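Long-range contact in transcriptional regulator, ROK family (Vibrio cholerae O1 biovar eltor, PDB 1Z05), which probably binds DNA as a zinc-containing, Mlc-like transcriptional regulator of carbohydrate metabolism: residues M113-G118 with P191-K196. Sequence-based numbering, arbitrary orientation.
Sequences MRLGRG and PHYNVK. With SO4 (sulfate ion), chain C; SO4 (sulfate ion), chain D; SO4 (sulfate ion), chain F.
One face of the H192 ring lies against the backbone of R117 and G118. C of R117 sits 4.0 Å above the plane, over the ring centre, and N of G118 is offset toward the rim. CD2 of Y193 lies at the H192 ring edge. The Y193 ring carries CD2 of H192 over one face and meets O of G116 at its edge. The R114 guanidinium has O4 of the chain C sulfate in plane at its edge. Y193 OH donates to O of G116 over 2.7 Å, almost in line with the C=O bond (C=O...OH angle 169°). L115 comes in obliquely. Its CG stands anti to the backbone N (chi1 -174°), which puts CG 3.8 Å from CE2 of Y193 and CD1 3.5 Å from its OH. The contact joins the last part of strand 108-116, a central strand of the mixed 3-2-1-4-5 sheet characteristic of the ASKHA fold of ROK proteins, and the turn that follows to the loop before helix 200-208. V147 of helix 144-161 also touches Y193. R117 passes P191 obliquely; its NH2 is 3.4 Å from P191 CG. Sulfate ions, probably from the crystallisation liquor, bind alongside. O4 of the chain C sulfate accepts from R114 NH2 (2.8 Å) and R117 N (2.9 Å). R117 NH2 bonds the chain D sulfate. R114 also forms a salt bridge with D217.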
loop_
_atom_site.group_PDB
_atom_site.type_symbol
_atom_site.label_atom_id
_atom_site.label_comp_id
_atom_site.label_asym_id
_atom_site.label_seq_id
_atom_site.Cartn_x
_atom_site.Cartn_y
_atom_site.Cartn_z
ATOM N N MET A 113 -11.564 -15.609 -16.966
ATOM C CA MET A 113 -12.970 -15.274 -17.076
ATOM C C MET A 113 -13.248 -13.857 -16.599
ATOM O O MET A 113 -12.561 -13.333 -15.718
ATOM C CB MET A 113 -13.800 -16.261 -16.249
ATOM C CG MET A 113 -13.668 -17.704 -16.711
ATOM S SD MET A 113 -14.438 -18.870 -15.568
ATOM C CE MET A 113 -16.158 -18.675 -15.988
ATOM N N ARG A 114 -14.254 -13.233 -17.192
ATOM C CA ARG A 114 -14.810 -12.009 -16.633
ATOM C C ARG A 114 -16.298 -12.198 -16.378
ATOM O O ARG A 114 -17.043 -12.596 -17.283
ATOM C CB ARG A 114 -14.587 -10.806 -17.553
ATOM C CG ARG A 114 -15.310 -9.540 -17.040
ATOM C CD ARG A 114 -15.132 -8.323 -17.953
ATOM N NE ARG A 114 -16.042 -7.256 -17.540
ATOM C CZ ARG A 114 -15.793 -6.402 -16.551
ATOM N NH1 ARG A 114 -14.640 -6.470 -15.880
ATOM N NH2 ARG A 114 -16.702 -5.491 -16.220
ATOM N N LEU A 115 -16.719 -11.917 -15.147
ATOM C CA LEU A 115 -18.133 -11.774 -14.837
ATOM C C LEU A 115 -18.480 -10.298 -14.963
ATOM O O LEU A 115 -18.175 -9.501 -14.071
ATOM C CB LEU A 115 -18.461 -12.309 -13.431
ATOM C CG LEU A 115 -19.947 -12.358 -13.033
ATOM C CD1 LEU A 115 -20.776 -13.161 -14.040
ATOM C CD2 LEU A 115 -20.136 -12.927 -11.627
ATOM N N GLY A 116 -19.087 -9.936 -16.092
ATOM C CA GLY A 116 -19.474 -8.557 -16.356
ATOM C C GLY A 116 -20.951 -8.351 -16.092
ATOM O O GLY A 116 -21.635 -9.269 -15.636
ATOM N N ARG A 117 -21.446 -7.149 -16.387
ATOM C CA ARG A 117 -22.848 -6.811 -16.140
ATOM C C ARG A 117 -23.763 -7.461 -17.171
ATOM O O ARG A 117 -23.926 -6.959 -18.285
ATOM C CB ARG A 117 -23.047 -5.292 -16.110
ATOM C CG ARG A 117 -22.303 -4.606 -14.964
ATOM C CD ARG A 117 -22.140 -3.116 -15.221
ATOM N NE ARG A 117 -21.707 -2.386 -14.026
ATOM C CZ ARG A 117 -20.445 -2.262 -13.625
ATOM N NH1 ARG A 117 -19.453 -2.824 -14.315
ATOM N NH2 ARG A 117 -20.171 -1.563 -12.529
ATOM N N GLY A 118 -24.338 -8.597 -16.791
ATOM C CA GLY A 118 -25.244 -9.330 -17.660
ATOM C C GLY A 118 -24.565 -10.288 -18.618
ATOM O O GLY A 118 -25.204 -10.818 -19.525
ATOM N N PRO A 191 -21.862 -4.947 -8.404
ATOM C CA PRO A 191 -22.926 -4.300 -9.180
ATOM C C PRO A 191 -23.723 -5.333 -9.971
ATOM O O PRO A 191 -23.226 -6.435 -10.217
ATOM C CB PRO A 191 -22.165 -3.381 -10.148
ATOM C CG PRO A 191 -20.745 -3.373 -9.684
ATOM C CD PRO A 191 -20.521 -4.626 -8.927
ATOM N N HIS A 192 -24.954 -4.973 -10.340
ATOM C CA HIS A 192 -25.807 -5.771 -11.237
ATOM C C HIS A 192 -26.415 -7.007 -10.571
ATOM O O HIS A 192 -27.635 -7.161 -10.543
ATOM C CB HIS A 192 -25.058 -6.163 -12.523
ATOM C CG HIS A 192 -25.916 -6.859 -13.533
ATOM N ND1 HIS A 192 -26.734 -6.177 -14.408
ATOM C CD2 HIS A 192 -26.091 -8.175 -13.803
ATOM C CE1 HIS A 192 -27.371 -7.043 -15.177
ATOM N NE2 HIS A 192 -26.999 -8.261 -14.830
ATOM N N TYR A 193 -25.561 -7.883 -10.047
ATOM C CA TYR A 193 -26.015 -9.121 -9.421
ATOM C C TYR A 193 -26.332 -8.910 -7.944
ATOM O O TYR A 193 -25.768 -8.025 -7.290
ATOM C CB TYR A 193 -24.981 -10.241 -9.596
ATOM C CG TYR A 193 -24.572 -10.486 -11.031
ATOM C CD1 TYR A 193 -25.377 -11.248 -11.882
ATOM C CD2 TYR A 193 -23.387 -9.953 -11.542
ATOM C CE1 TYR A 193 -25.016 -11.476 -13.201
ATOM C CE2 TYR A 193 -23.008 -10.179 -12.871
ATOM C CZ TYR A 193 -23.836 -10.943 -13.693
ATOM O OH TYR A 193 -23.492 -11.185 -15.004
ATOM N N ASN A 194 -27.259 -9.711 -7.432
ATOM C CA ASN A 194 -27.597 -9.693 -6.021
ATOM C C ASN A 194 -26.719 -10.703 -5.287
ATOM O O ASN A 194 -27.067 -11.883 -5.165
ATOM C CB ASN A 194 -29.084 -9.996 -5.826
ATOM C CG ASN A 194 -29.498 -9.998 -4.364
ATOM O OD1 ASN A 194 -28.862 -9.356 -3.519
ATOM N ND2 ASN A 194 -30.574 -10.721 -4.059
ATOM N N VAL A 195 -25.577 -10.216 -4.804
ATOM C CA VAL A 195 -24.548 -11.061 -4.204
ATOM C C VAL A 195 -24.224 -10.648 -2.771
ATOM O O VAL A 195 -24.164 -9.460 -2.453
ATOM C CB VAL A 195 -23.264 -11.069 -5.086
ATOM C CG1 VAL A 195 -22.038 -11.553 -4.312
ATOM C CG2 VAL A 195 -23.497 -11.928 -6.313
ATOM N N LYS A 196 -24.036 -11.648 -1.913
ATOM C CA LYS A 196 -23.603 -11.435 -0.536
ATOM C C LYS A 196 -22.650 -12.557 -0.132
ATOM O O LYS A 196 -23.081 -13.683 0.138
ATOM C CB LYS A 196 -24.802 -11.383 0.414
ATOM C CG LYS A 196 -24.481 -10.879 1.823
ATOM C CD LYS A 196 -25.743 -10.821 2.675
ATOM C CE LYS A 196 -25.531 -10.037 3.967
ATOM N NZ LYS A 196 -26.816 -9.865 4.717
HETATM S S SO4 C . -19.480 -4.170 -18.157
HETATM O O1 SO4 C . -18.570 -4.393 -19.274
HETATM O O2 SO4 C . -19.169 -2.921 -17.480
HETATM O O3 SO4 C . -20.830 -4.118 -18.718
HETATM O O4 SO4 C . -19.363 -5.259 -17.194
HETATM S S SO4 D . -16.816 0.024 -13.393
HETATM O O1 SO4 D . -15.535 -0.563 -13.776
HETATM O O2 SO4 D . -16.668 1.466 -13.256
HETATM O O3 SO4 D . -17.798 -0.261 -14.434
HETATM O O4 SO4 D . -17.281 -0.556 -12.137
HETATM S S SO4 F . -26.631 -1.989 -9.629
HETATM O O1 SO4 F . -27.733 -2.909 -9.900
HETATM O O2 SO4 F . -25.792 -2.535 -8.567
HETATM O O3 SO4 F . -25.837 -1.801 -10.840
HETATM O O4 SO4 F . -27.171 -0.699 -9.204
#